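Local coordinates for protein ethylbenzene dehydrogenase alpha-subunit (Aromatoleum aromaticum, PDB 2IVF) that holds a molybdenum atom, MGD, MD1 and an iron/sulfur cluster as the alpha subunit of an enzyme of the molybdopterin oxidoreductase family, at residues A[193-199]-A[658-663]; A[486-491]-A[742-747]; A[558-562]-A[572-576]; A[564-570]-A[832-838]. One frame throughout, in Å; residues are numbered along the deposited sequence.

Contact 1 (A[193-199]-A[658-663]). With MD1 (phosphoric acid 4-(2-amino-4-oxo-3,4,5,6,-tetrahydro-pteridin-6-yl)-2-hydroxy-3,4-dimercapto-but-3-en-yl ester guanylate ester), chain N.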
# COMPACT_ATOMS: atom_id res chain seq x y z
N VAL A 193 -15.21 0.74 -8.43
CA VAL A 193 -14.80 0.21 -9.71
C VAL A 193 -13.78 -0.91 -9.51
O VAL A 193 -13.20 -1.40 -10.48
CB VAL A 193 -14.28 1.35 -10.64
CG1 VAL A 193 -14.08 0.87 -12.09
CG2 VAL A 193 -15.27 2.52 -10.59
N HIS A 194 -13.60 -1.36 -8.28
CA HIS A 194 -12.49 -2.27 -8.00
C HIS A 194 -12.61 -3.56 -8.78
O HIS A 194 -11.61 -4.20 -9.06
CB HIS A 194 -12.43 -2.67 -6.54
CG HIS A 194 -12.58 -1.54 -5.60
ND1 HIS A 194 -11.72 -0.46 -5.59
CD2 HIS A 194 -13.48 -1.31 -4.62
CE1 HIS A 194 -12.10 0.39 -4.65
NE2 HIS A 194 -13.15 -0.12 -4.03
N ALA A 195 -13.85 -3.99 -9.02
CA ALA A 195 -14.15 -5.25 -9.69
C ALA A 195 -13.90 -5.10 -11.17
O ALA A 195 -13.95 -6.07 -11.91
CB ALA A 195 -15.62 -5.64 -9.46
N GLY A 196 -13.71 -3.85 -11.61
CA GLY A 196 -13.48 -3.54 -13.01
C GLY A 196 -14.52 -2.57 -13.55
O GLY A 196 -15.65 -2.55 -13.08
N SER A 197 -14.09 -1.78 -14.51
CA SER A 197 -14.96 -0.85 -15.24
C SER A 197 -16.15 -1.57 -15.83
O SER A 197 -17.25 -1.01 -15.86
CB SER A 197 -14.15 -0.13 -16.35
OG SER A 197 -13.64 -1.03 -17.28
N ILE A 198 -15.95 -2.82 -16.25
CA ILE A 198 -17.00 -3.59 -16.87
C ILE A 198 -17.97 -4.06 -15.79
O ILE A 198 -19.16 -3.97 -15.96
CB ILE A 198 -16.44 -4.79 -17.66
CG1 ILE A 198 -15.50 -4.35 -18.81
CG2 ILE A 198 -17.57 -5.67 -18.23
CD1 ILE A 198 -14.64 -5.48 -19.38
N ALA A 199 -17.44 -4.48 -14.65
CA ALA A 199 -18.30 -4.81 -13.50
C ALA A 199 -19.09 -3.59 -13.01
O ALA A 199 -20.24 -3.70 -12.67
CB ALA A 199 -17.43 -5.35 -12.38
N LYS A 658 -9.92 -12.22 -16.02
CA LYS A 658 -10.97 -11.67 -16.86
C LYS A 658 -10.43 -10.48 -17.62
O LYS A 658 -9.60 -9.71 -17.13
CB LYS A 658 -12.16 -11.24 -16.02
CG LYS A 658 -11.87 -10.12 -15.05
CD LYS A 658 -13.00 -10.02 -13.98
CE LYS A 658 -12.57 -8.97 -12.98
NZ LYS A 658 -13.44 -8.93 -11.77
N HIS A 659 -10.89 -10.32 -18.86
CA HIS A 659 -10.41 -9.17 -19.66
C HIS A 659 -10.95 -7.89 -19.03
O HIS A 659 -12.12 -7.83 -18.58
CB HIS A 659 -10.91 -9.24 -21.07
CG HIS A 659 -10.54 -10.50 -21.78
ND1 HIS A 659 -11.29 -11.64 -21.69
CD2 HIS A 659 -9.51 -10.78 -22.60
CE1 HIS A 659 -10.73 -12.59 -22.41
NE2 HIS A 659 -9.66 -12.09 -23.00
N GLU A 660 -10.08 -6.88 -18.96
CA GLU A 660 -10.46 -5.57 -18.42
C GLU A 660 -9.54 -4.49 -18.92
O GLU A 660 -8.58 -4.74 -19.65
CB GLU A 660 -10.42 -5.62 -16.88
CG GLU A 660 -11.77 -5.80 -16.20
CD GLU A 660 -12.65 -4.56 -16.33
OE1 GLU A 660 -12.16 -3.55 -16.88
OE2 GLU A 660 -13.81 -4.60 -15.89
N MET A 661 -9.85 -3.26 -18.53
CA MET A 661 -9.00 -2.15 -18.81
C MET A 661 -8.97 -1.31 -17.55
O MET A 661 -10.01 -1.19 -16.91
CB MET A 661 -9.63 -1.33 -19.89
CG MET A 661 -8.81 -0.26 -20.44
SD MET A 661 -9.64 0.27 -21.97
CE MET A 661 -11.16 0.85 -21.30
N THR A 662 -7.82 -0.75 -17.21
CA THR A 662 -7.74 0.11 -16.04
C THR A 662 -8.52 1.42 -16.27
O THR A 662 -9.01 1.68 -17.35
CB THR A 662 -6.32 0.40 -15.70
OG1 THR A 662 -5.69 0.99 -16.84
CG2 THR A 662 -5.59 -0.89 -15.35
N THR A 663 -8.73 2.18 -15.20
CA THR A 663 -9.53 3.40 -15.25
C THR A 663 -8.66 4.52 -14.76
O THR A 663 -8.72 4.90 -13.59
CB THR A 663 -10.78 3.30 -14.36
OG1 THR A 663 -10.39 3.04 -13.00
CG2 THR A 663 -11.67 2.17 -14.86
PB MD1 N . -14.90 0.02 -0.58
O3B MD1 N . -13.63 -0.90 -0.37
O1B MD1 N . -15.03 0.24 -2.05
O2B MD1 N . -16.04 -0.38 0.27
O3A MD1 N . -14.39 1.38 0.05
C10 MD1 N . -13.71 2.40 -0.72
C11 MD1 N . -13.27 3.41 0.32
O11 MD1 N . -12.09 2.79 0.93
C12 MD1 N . -12.85 4.69 -0.34
S12 MD1 N . -12.50 4.77 -2.01
C13 MD1 N . -12.65 5.84 0.39
S13 MD1 N . -12.12 7.28 -0.32
C14 MD1 N . -12.92 5.92 1.84
N15 MD1 N . -11.84 6.24 2.71
C16 MD1 N . -11.99 6.20 4.08
C15 MD1 N . -10.93 6.66 4.84
O14 MD1 N . -9.87 7.10 4.32
N17 MD1 N . -11.10 6.52 6.18
C17 MD1 N . -12.29 6.03 6.73
N16 MD1 N . -12.35 5.96 8.05
N18 MD1 N . -13.31 5.64 5.95
C20 MD1 N . -13.17 5.74 4.65
N8 MD1 N . -14.22 5.40 3.86
C7 MD1 N . -14.20 5.37 2.42
PA MD1 N . -13.44 -2.42 0.13
O1A MD1 N . -12.12 -2.85 -0.44
O2A MD1 N . -13.57 -2.43 1.60
O5' MD1 N . -14.62 -3.26 -0.50
C5' MD1 N . -14.55 -3.48 -1.91
C4' MD1 N . -14.75 -4.92 -2.18
O4' MD1 N . -14.49 -5.03 -3.58
C1' MD1 N . -13.99 -6.36 -3.74
N9 MD1 N . -13.27 -6.59 -5.00
C4 MD1 N . -13.79 -7.26 -6.02
N3 MD1 N . -15.02 -7.82 -6.14
C2 MD1 N . -15.35 -8.45 -7.27
N2 MD1 N . -16.58 -9.01 -7.41
N1 MD1 N . -14.39 -8.57 -8.26
C6 MD1 N . -13.13 -8.02 -8.19
O6 MD1 N . -12.38 -8.13 -9.16
C5 MD1 N . -12.81 -7.32 -7.02
N7 MD1 N . -11.73 -6.69 -6.57
C8 MD1 N . -12.03 -6.24 -5.35
C2' MD1 N . -13.03 -6.56 -2.57
O2' MD1 N . -12.83 -7.95 -2.22
C3' MD1 N . -13.67 -5.72 -1.45
O3' MD1 N . -14.28 -6.56 -0.43
O HOH W 1 -14.92 -6.87 -14.65
O HOH W 2 -11.19 -1.40 -14.42
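Start at Lys-658, where the chain turns a corner. Its extended side chain brings NZ to 2.9 Å from Ala-195 O and 2.9 Å from MD1 O6, donating to both; NZ also bonds Ala-653 O and forms a salt bridge with Glu-687. At His-659 the imidazole leads off over strand 670-676, and it is the backbone that matters here: Ile-198 CD1 packs 3.5 Å from His-659 O. Glu-660 does most of the polar work. Its carboxylate faces the first turn of helix 197-210, OE2 accepting from Ile-198 N (2.8 Å) and OE1 from Ser-197 OG (2.9 Å) as well as from Met-661 N (2.9 Å). Gly-196, the N-cap residue, leaves room for this: its CA lies 3.1 Å from Glu-660 OE2, where a CB would clash. One residue on, Met-661 O receives a bond of 2.8 Å from water 2, which accepts in turn from Ser-197 N (2.9 Å). Thr-662 turns away, and Thr-663 closes the contact with CG2 at 3.7 Å from Ser-197 CB and 3.9 Å from Val-193 CG1. The turn 193-196 meanwhile presents His-194, whose NE2 donates to the phosphate oxygen O1B of MD1 at 2.8 Å. Phosphate and base O6 are thus held from the two segments together, making this contact part of the MD1 pocket.

Contact 2 (A[486-491]-A[742-747])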
# COMPACT_ATOMS: atom_id res chain seq x y z
N ASP A 486 -16.04 7.63 -19.91
CA ASP A 486 -16.96 7.36 -21.02
C ASP A 486 -17.17 5.86 -21.23
O ASP A 486 -18.30 5.40 -21.50
CB ASP A 486 -16.44 8.01 -22.32
CG ASP A 486 -16.41 9.53 -22.24
OD1 ASP A 486 -16.01 10.05 -21.19
OD2 ASP A 486 -16.77 10.21 -23.21
N ASN A 487 -16.08 5.11 -21.09
CA ASN A 487 -16.12 3.66 -21.34
C ASN A 487 -17.14 2.97 -20.43
O ASN A 487 -17.84 2.08 -20.87
CB ASN A 487 -14.74 3.00 -21.23
CG ASN A 487 -14.06 3.23 -19.90
OD1 ASN A 487 -13.99 4.36 -19.43
ND2 ASN A 487 -13.60 2.16 -19.27
N MET A 488 -17.24 3.44 -19.20
CA MET A 488 -18.20 2.91 -18.24
C MET A 488 -19.58 3.50 -18.42
O MET A 488 -20.58 2.74 -18.45
CB MET A 488 -17.70 3.17 -16.83
CG MET A 488 -16.57 2.31 -16.49
SD MET A 488 -15.97 2.68 -14.85
CE MET A 488 -14.72 3.91 -15.18
N VAL A 489 -19.69 4.82 -18.58
CA VAL A 489 -21.06 5.37 -18.60
C VAL A 489 -21.80 5.08 -19.89
O VAL A 489 -22.98 4.84 -19.83
CB VAL A 489 -21.17 6.86 -18.20
CG1 VAL A 489 -20.33 7.14 -16.93
CG2 VAL A 489 -20.74 7.73 -19.33
N TYR A 490 -21.15 5.05 -21.05
CA TYR A 490 -21.87 4.64 -22.28
C TYR A 490 -22.22 3.15 -22.27
O TYR A 490 -23.32 2.74 -22.70
CB TYR A 490 -21.08 4.96 -23.55
CG TYR A 490 -21.03 6.42 -23.89
CD1 TYR A 490 -22.02 7.00 -24.67
CD2 TYR A 490 -19.99 7.22 -23.46
CE1 TYR A 490 -21.97 8.35 -24.99
CE2 TYR A 490 -19.94 8.55 -23.74
CZ TYR A 490 -20.91 9.12 -24.51
OH TYR A 490 -20.88 10.46 -24.82
N LEU A 491 -21.30 2.33 -21.78
CA LEU A 491 -21.60 0.92 -21.60
C LEU A 491 -22.81 0.76 -20.68
O LEU A 491 -23.65 -0.10 -20.89
CB LEU A 491 -20.41 0.18 -21.03
CG LEU A 491 -20.59 -1.31 -20.85
CD1 LEU A 491 -20.80 -1.97 -22.18
CD2 LEU A 491 -19.35 -1.89 -20.14
N GLU A 742 -16.21 -3.25 -26.75
CA GLU A 742 -17.13 -2.11 -26.82
C GLU A 742 -16.54 -0.86 -26.14
O GLU A 742 -16.70 0.26 -26.66
CB GLU A 742 -18.46 -2.47 -26.18
CG GLU A 742 -19.48 -1.36 -26.23
CD GLU A 742 -19.85 -0.94 -27.62
OE1 GLU A 742 -19.67 -1.72 -28.57
OE2 GLU A 742 -20.33 0.20 -27.76
N MET A 743 -15.88 -1.04 -25.02
CA MET A 743 -15.23 0.09 -24.35
C MET A 743 -14.13 0.67 -25.21
O MET A 743 -13.92 1.86 -25.20
CB MET A 743 -14.63 -0.31 -23.03
CG MET A 743 -15.65 -0.56 -21.97
SD MET A 743 -14.83 -0.85 -20.44
CE MET A 743 -16.27 -0.69 -19.37
N VAL A 744 -13.43 -0.18 -25.98
CA VAL A 744 -12.40 0.34 -26.87
C VAL A 744 -13.07 1.19 -27.95
O VAL A 744 -12.60 2.27 -28.26
CB VAL A 744 -11.53 -0.77 -27.48
CG1 VAL A 744 -10.69 -0.21 -28.64
CG2 VAL A 744 -10.64 -1.39 -26.38
N ASP A 745 -14.18 0.72 -28.49
CA ASP A 745 -14.95 1.48 -29.51
C ASP A 745 -15.46 2.80 -28.96
O ASP A 745 -15.48 3.81 -29.65
CB ASP A 745 -16.13 0.67 -30.00
CG ASP A 745 -15.78 -0.27 -31.14
OD1 ASP A 745 -14.58 -0.33 -31.55
OD2 ASP A 745 -16.72 -0.92 -31.64
N ILE A 746 -15.92 2.77 -27.72
CA ILE A 746 -16.38 3.97 -27.03
C ILE A 746 -15.21 4.95 -26.92
O ILE A 746 -15.35 6.09 -27.31
CB ILE A 746 -16.95 3.66 -25.63
CG1 ILE A 746 -18.27 2.89 -25.72
CG2 ILE A 746 -17.05 4.98 -24.80
CD1 ILE A 746 -18.69 2.24 -24.39
N ASN A 747 -14.03 4.49 -26.46
CA ASN A 747 -12.87 5.36 -26.35
C ASN A 747 -12.45 5.94 -27.70
O ASN A 747 -11.99 7.10 -27.78
CB ASN A 747 -11.67 4.61 -25.70
CG ASN A 747 -11.76 4.53 -24.17
OD1 ASN A 747 -10.94 3.88 -23.53
ND2 ASN A 747 -12.76 5.16 -23.59
O HOH W 3 -13.14 6.48 -21.31
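Two buried helices cross steeply here, their local axes 8.7 Å apart at an angle of 111°, with Asn-487 CA and Met-743 CA the closest pair at 4.8 Å. Apolar packing dominates. Ile-746 is a knob set into a hole formed by Asp-486, Asn-487, Tyr-490 and Leu-491: its CD1 lies 3.7 Å from Tyr-490 CB and 3.6 Å from Asn-487 O, while its CG2 is 3.6 Å from Asp-486 O. Met-743 lays its nearly straight side chain across the other helix, so that CE reaches 3.4 Å from Leu-491 CD2 and 4.2 Å from Met-488 CG. Polar contacts are sparse. Asn-487 ND2 gives a weak hydrogen bond to Met-743 SD at 3.5 Å, and water 3 accepts from Asn-747 ND2 at 2.7 Å and from Asn-487 N at 3.3 Å. The polar ends of Asp-486 and Tyr-490 find Thr-775, and that of Glu-742 finds Thr-498, all outside the pair. With no salt bridge between the segments and a single direct, weak hydrogen bond, the crossing depends mainly on the fit of Ile-746, Met-743 and Leu-491, so shape rather than charge joins helix 486-493 to helix 736-749.

Contact 3 (A[558-562]-A[572-576]); sequences QLWNN and KSFGA
A loop links two helices here: the end of helix 557-560 meets the start of helix 574-583 across a connection without regular structure, with Asn-561 CA and Ser-573 CA the closest pair at 5.1 Å. Residues 558-560 are helical. Trp-560 (chi1 m, chi2 -16°) points toward the second segment and directs the edge of its six-membered ring at the face of Phe-574 (chi1 t, chi2 84°), a T-shaped pair with centroids 5.7 Å apart and planes at 70°; its NE1 bonds Ile-937 O. Trp-560 O lies 3.3 Å from Phe-574 CB, and water 4 donates to Trp-560 O (2.6 Å) while accepting from Phe-574 N (3.2 Å). Asn-561 leaves the helix at phi/psi -97/10; with chi1 m and chi2 -24°, its OD1 takes a hydrogen bond from Gly-575 N at 2.8 Å. Beside it Ser-573 is the N-cap, its OG (chi1 p) accepting weakly from Ala-576 N at 3.3 Å. Asn-562 N still reaches back to Leu-559 O at 3.1 Å.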
# COMPACT_ATOMS: atom_id res chain seq x y z
N GLN A 558 -30.71 10.00 13.66
CA GLN A 558 -30.50 10.04 15.12
C GLN A 558 -29.08 10.48 15.44
O GLN A 558 -28.84 10.90 16.55
CB GLN A 558 -30.73 8.67 15.75
CG GLN A 558 -32.08 8.09 15.55
CD GLN A 558 -32.10 6.57 15.74
OE1 GLN A 558 -31.46 5.81 15.00
NE2 GLN A 558 -32.88 6.13 16.72
N LEU A 559 -28.14 10.33 14.50
CA LEU A 559 -26.78 10.81 14.69
C LEU A 559 -26.61 12.22 14.13
O LEU A 559 -26.12 13.12 14.81
CB LEU A 559 -25.80 9.90 13.96
CG LEU A 559 -25.56 8.48 14.49
CD1 LEU A 559 -26.84 7.77 14.87
CD2 LEU A 559 -24.79 7.66 13.52
N TRP A 560 -27.04 12.40 12.89
CA TRP A 560 -26.81 13.63 12.15
C TRP A 560 -27.61 14.85 12.61
O TRP A 560 -27.28 15.97 12.23
CB TRP A 560 -27.02 13.37 10.67
CG TRP A 560 -26.16 12.34 10.14
CD1 TRP A 560 -25.02 11.82 10.72
CD2 TRP A 560 -26.28 11.71 8.86
NE1 TRP A 560 -24.45 10.92 9.89
CE2 TRP A 560 -25.18 10.84 8.73
CE3 TRP A 560 -27.19 11.81 7.81
CZ2 TRP A 560 -25.02 10.03 7.63
CZ3 TRP A 560 -27.03 11.02 6.71
CH2 TRP A 560 -25.94 10.13 6.62
N ASN A 561 -28.66 14.64 13.40
CA ASN A 561 -29.42 15.73 14.00
C ASN A 561 -28.97 16.02 15.42
O ASN A 561 -29.65 16.72 16.15
CB ASN A 561 -30.93 15.42 13.98
CG ASN A 561 -31.49 15.38 12.58
OD1 ASN A 561 -30.94 15.99 11.66
ND2 ASN A 561 -32.59 14.66 12.40
N ASN A 562 -27.85 15.42 15.85
CA ASN A 562 -27.30 15.69 17.16
C ASN A 562 -26.56 17.01 17.12
O ASN A 562 -25.48 17.11 16.55
CB ASN A 562 -26.34 14.57 17.59
CG ASN A 562 -25.91 14.69 19.06
OD1 ASN A 562 -26.08 15.74 19.69
ND2 ASN A 562 -25.41 13.60 19.62
N LYS A 572 -29.16 25.50 13.19
CA LYS A 572 -30.00 24.32 13.27
C LYS A 572 -29.33 23.07 12.75
O LYS A 572 -28.22 23.09 12.22
CB LYS A 572 -31.32 24.57 12.54
CG LYS A 572 -31.16 24.90 11.07
CD LYS A 572 -32.40 25.57 10.58
CE LYS A 572 -32.37 25.91 9.10
NZ LYS A 572 -33.75 26.40 8.70
N SER A 573 -30.01 21.95 12.98
CA SER A 573 -29.49 20.63 12.63
C SER A 573 -29.56 20.38 11.15
O SER A 573 -30.33 21.02 10.43
CB SER A 573 -30.32 19.52 13.29
OG SER A 573 -31.71 19.63 12.92
N PHE A 574 -28.76 19.41 10.74
CA PHE A 574 -28.78 18.83 9.41
C PHE A 574 -30.19 18.63 8.90
O PHE A 574 -30.52 19.08 7.82
CB PHE A 574 -28.07 17.49 9.40
CG PHE A 574 -28.12 16.80 8.07
CD1 PHE A 574 -27.20 17.12 7.09
CD2 PHE A 574 -29.12 15.87 7.80
CE1 PHE A 574 -27.27 16.52 5.86
CE2 PHE A 574 -29.18 15.24 6.55
CZ PHE A 574 -28.26 15.59 5.58
N GLY A 575 -31.03 17.95 9.67
CA GLY A 575 -32.39 17.65 9.22
C GLY A 575 -33.32 18.84 9.07
O GLY A 575 -34.24 18.84 8.23
N ALA A 576 -33.09 19.83 9.92
CA ALA A 576 -33.76 21.11 9.83
C ALA A 576 -33.37 21.87 8.56
O ALA A 576 -34.23 22.42 7.86
CB ALA A 576 -33.47 21.95 11.06
O HOH W 4 -26.09 18.30 12.07

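Contact 4 (A[564-570]-A[832-838])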
# COMPACT_ATOMS: atom_id res chain seq x y z
N ALA A 564 -24.96 18.53 19.34
CA ALA A 564 -23.67 18.46 20.05
C ALA A 564 -22.53 18.15 19.09
O ALA A 564 -21.38 18.56 19.33
CB ALA A 564 -23.72 17.41 21.20
N TRP A 565 -22.85 17.47 17.99
CA TRP A 565 -21.85 17.04 17.02
C TRP A 565 -21.88 17.88 15.76
O TRP A 565 -21.31 17.51 14.80
CB TRP A 565 -22.08 15.58 16.63
CG TRP A 565 -22.05 14.64 17.79
CD1 TRP A 565 -21.53 14.87 19.04
CD2 TRP A 565 -22.53 13.30 17.81
NE1 TRP A 565 -21.67 13.76 19.83
CE2 TRP A 565 -22.29 12.78 19.09
CE3 TRP A 565 -23.19 12.49 16.86
CZ2 TRP A 565 -22.69 11.49 19.46
CZ3 TRP A 565 -23.57 11.22 17.22
CH2 TRP A 565 -23.30 10.72 18.50
N THR A 566 -22.59 19.00 15.79
CA THR A 566 -22.78 19.89 14.65
C THR A 566 -21.91 21.13 14.85
O THR A 566 -21.63 21.53 15.97
CB THR A 566 -24.30 20.34 14.60
OG1 THR A 566 -25.15 19.18 14.48
CG2 THR A 566 -24.60 21.27 13.43
N ASP A 567 -21.49 21.76 13.77
CA ASP A 567 -20.80 23.07 13.86
C ASP A 567 -21.68 24.04 14.66
O ASP A 567 -22.82 24.31 14.26
CB ASP A 567 -20.58 23.57 12.41
CG ASP A 567 -20.12 25.01 12.31
OD1 ASP A 567 -19.57 25.54 13.29
OD2 ASP A 567 -20.29 25.60 11.19
N PRO A 568 -21.17 24.57 15.79
CA PRO A 568 -21.96 25.46 16.64
C PRO A 568 -22.32 26.81 16.04
O PRO A 568 -23.14 27.52 16.61
CB PRO A 568 -21.09 25.68 17.88
CG PRO A 568 -19.78 25.08 17.60
CD PRO A 568 -19.81 24.33 16.33
N ALA A 569 -21.70 27.17 14.93
CA ALA A 569 -22.04 28.37 14.18
C ALA A 569 -23.31 28.18 13.37
O ALA A 569 -23.83 29.15 12.81
CB ALA A 569 -20.88 28.78 13.25
N LEU A 570 -23.80 26.94 13.28
CA LEU A 570 -25.02 26.69 12.54
C LEU A 570 -26.22 26.89 13.48
O LEU A 570 -26.14 26.62 14.68
CB LEU A 570 -24.99 25.29 11.90
CG LEU A 570 -23.86 24.96 10.90
CD1 LEU A 570 -24.02 23.53 10.32
CD2 LEU A 570 -23.70 25.96 9.72
N LYS A 832 -12.83 27.25 10.89
CA LYS A 832 -13.69 26.70 11.93
C LYS A 832 -13.07 25.43 12.40
O LYS A 832 -12.70 24.60 11.58
CB LYS A 832 -15.09 26.37 11.42
CG LYS A 832 -15.97 27.62 11.13
CD LYS A 832 -17.39 27.22 10.65
CE LYS A 832 -18.36 28.38 10.42
NZ LYS A 832 -19.69 27.81 10.05
N ASP A 833 -12.96 25.27 13.71
CA ASP A 833 -12.46 24.02 14.23
C ASP A 833 -13.46 22.87 13.98
O ASP A 833 -14.67 23.07 13.81
CB ASP A 833 -11.95 24.13 15.67
CG ASP A 833 -10.51 24.75 15.73
OD1 ASP A 833 -10.33 25.76 16.41
OD2 ASP A 833 -9.55 24.25 15.07
N THR A 834 -12.92 21.67 13.80
CA THR A 834 -13.76 20.50 13.64
C THR A 834 -14.83 20.47 14.70
O THR A 834 -14.52 20.70 15.89
CB THR A 834 -12.93 19.24 13.84
OG1 THR A 834 -11.68 19.42 13.16
CG2 THR A 834 -13.69 18.01 13.31
N PRO A 835 -16.09 20.21 14.32
CA PRO A 835 -17.11 19.99 15.33
C PRO A 835 -16.73 18.85 16.27
O PRO A 835 -15.96 17.98 15.90
CB PRO A 835 -18.31 19.62 14.49
CG PRO A 835 -18.12 20.40 13.26
CD PRO A 835 -16.67 20.19 12.97
N MET A 836 -17.22 18.89 17.50
CA MET A 836 -16.91 17.88 18.51
C MET A 836 -17.76 16.63 18.29
O MET A 836 -18.52 16.19 19.13
CB MET A 836 -17.09 18.47 19.93
CG MET A 836 -15.89 19.41 20.28
SD MET A 836 -16.03 20.12 21.92
CE MET A 836 -15.27 18.77 22.85
N VAL A 837 -17.61 16.06 17.09
CA VAL A 837 -18.27 14.82 16.73
C VAL A 837 -17.77 13.70 17.65
O VAL A 837 -16.56 13.47 17.73
CB VAL A 837 -17.97 14.41 15.29
CG1 VAL A 837 -18.79 13.17 14.89
CG2 VAL A 837 -18.15 15.61 14.28
N GLY A 838 -18.70 13.00 18.30
CA GLY A 838 -18.38 11.95 19.25
C GLY A 838 -18.40 12.40 20.69
O GLY A 838 -18.35 11.57 21.59
O HOH W 5 -19.77 20.71 17.99
O HOH W 6 -17.32 23.73 13.66
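Two irregular loops run antiparallel here, one built on an Asx turn within a type I beta turn and the other on an inverse gamma turn. The loop after helix 557-560 thereby meets the chain leading into strand 843-846 of the six-stranded barrel, probably the double-psi barrel of the molybdopterin dinucleotide binding family. Trp-565 pairs with Val-837 (CA atoms 4.2 Å apart) and Asp-567 with Pro-835 (5.0 Å). In the Asx turn Asp-567 OD1 accepts from Ala-569 N at 3.1 Å, while Leu-570 N closes the beta turn onto Asp-567 O at 3.0 Å. That leaves Asp-567 OD2 for a tight salt bridge to Lys-832 NZ, 2.6 Å, the one direct hydrogen bond between the segments; Lys-832 has a second acidic partner in Glu-826. Waters fill the gap between the backbones: water 6 donates to Asp-567 OD1 (2.9 Å) and Asp-833 O (2.7 Å), and water 5 to Ala-564 O (3.0 Å) and Thr-566 O (2.9 Å) while accepting from Met-836 N (3.2 Å). Pro-835 CB packs 3.7 Å from Trp-565 O, a buried carbonyl without a polar partner. Over the indole, Gly-838, whose positive phi suits a residue without a side chain, makes a CH-pi contact, its CA 4.2 Å from the centroid of the Trp-565 five-membered ring.

In the fold
The four contacts form two touching pairs on opposite sides of the chain's centre. Contacts 1 and 2 are both buried and meet directly: Ser-197 OG is 3.4 Å from Met-743 CE, and Ser-197 CB is 3.4 Å from Met-488 CG. Contact 1, beside MD1, is rich in hydrogen bonds, whereas contact 2, farther from the cofactor, is largely apolar. Contacts 3 and 4 share the connection between helices 557-560 and 574-583, and Leu-559 O lies 3.6 Å from Trp-565 CE3. Contact 3 is buried and joins aromatic packing to a helix-start hydrogen bond; contact 4, only partly buried, relies on a salt bridge and waters. Contact 4 reaches forward to the barrel, whereas contact 3 stays local.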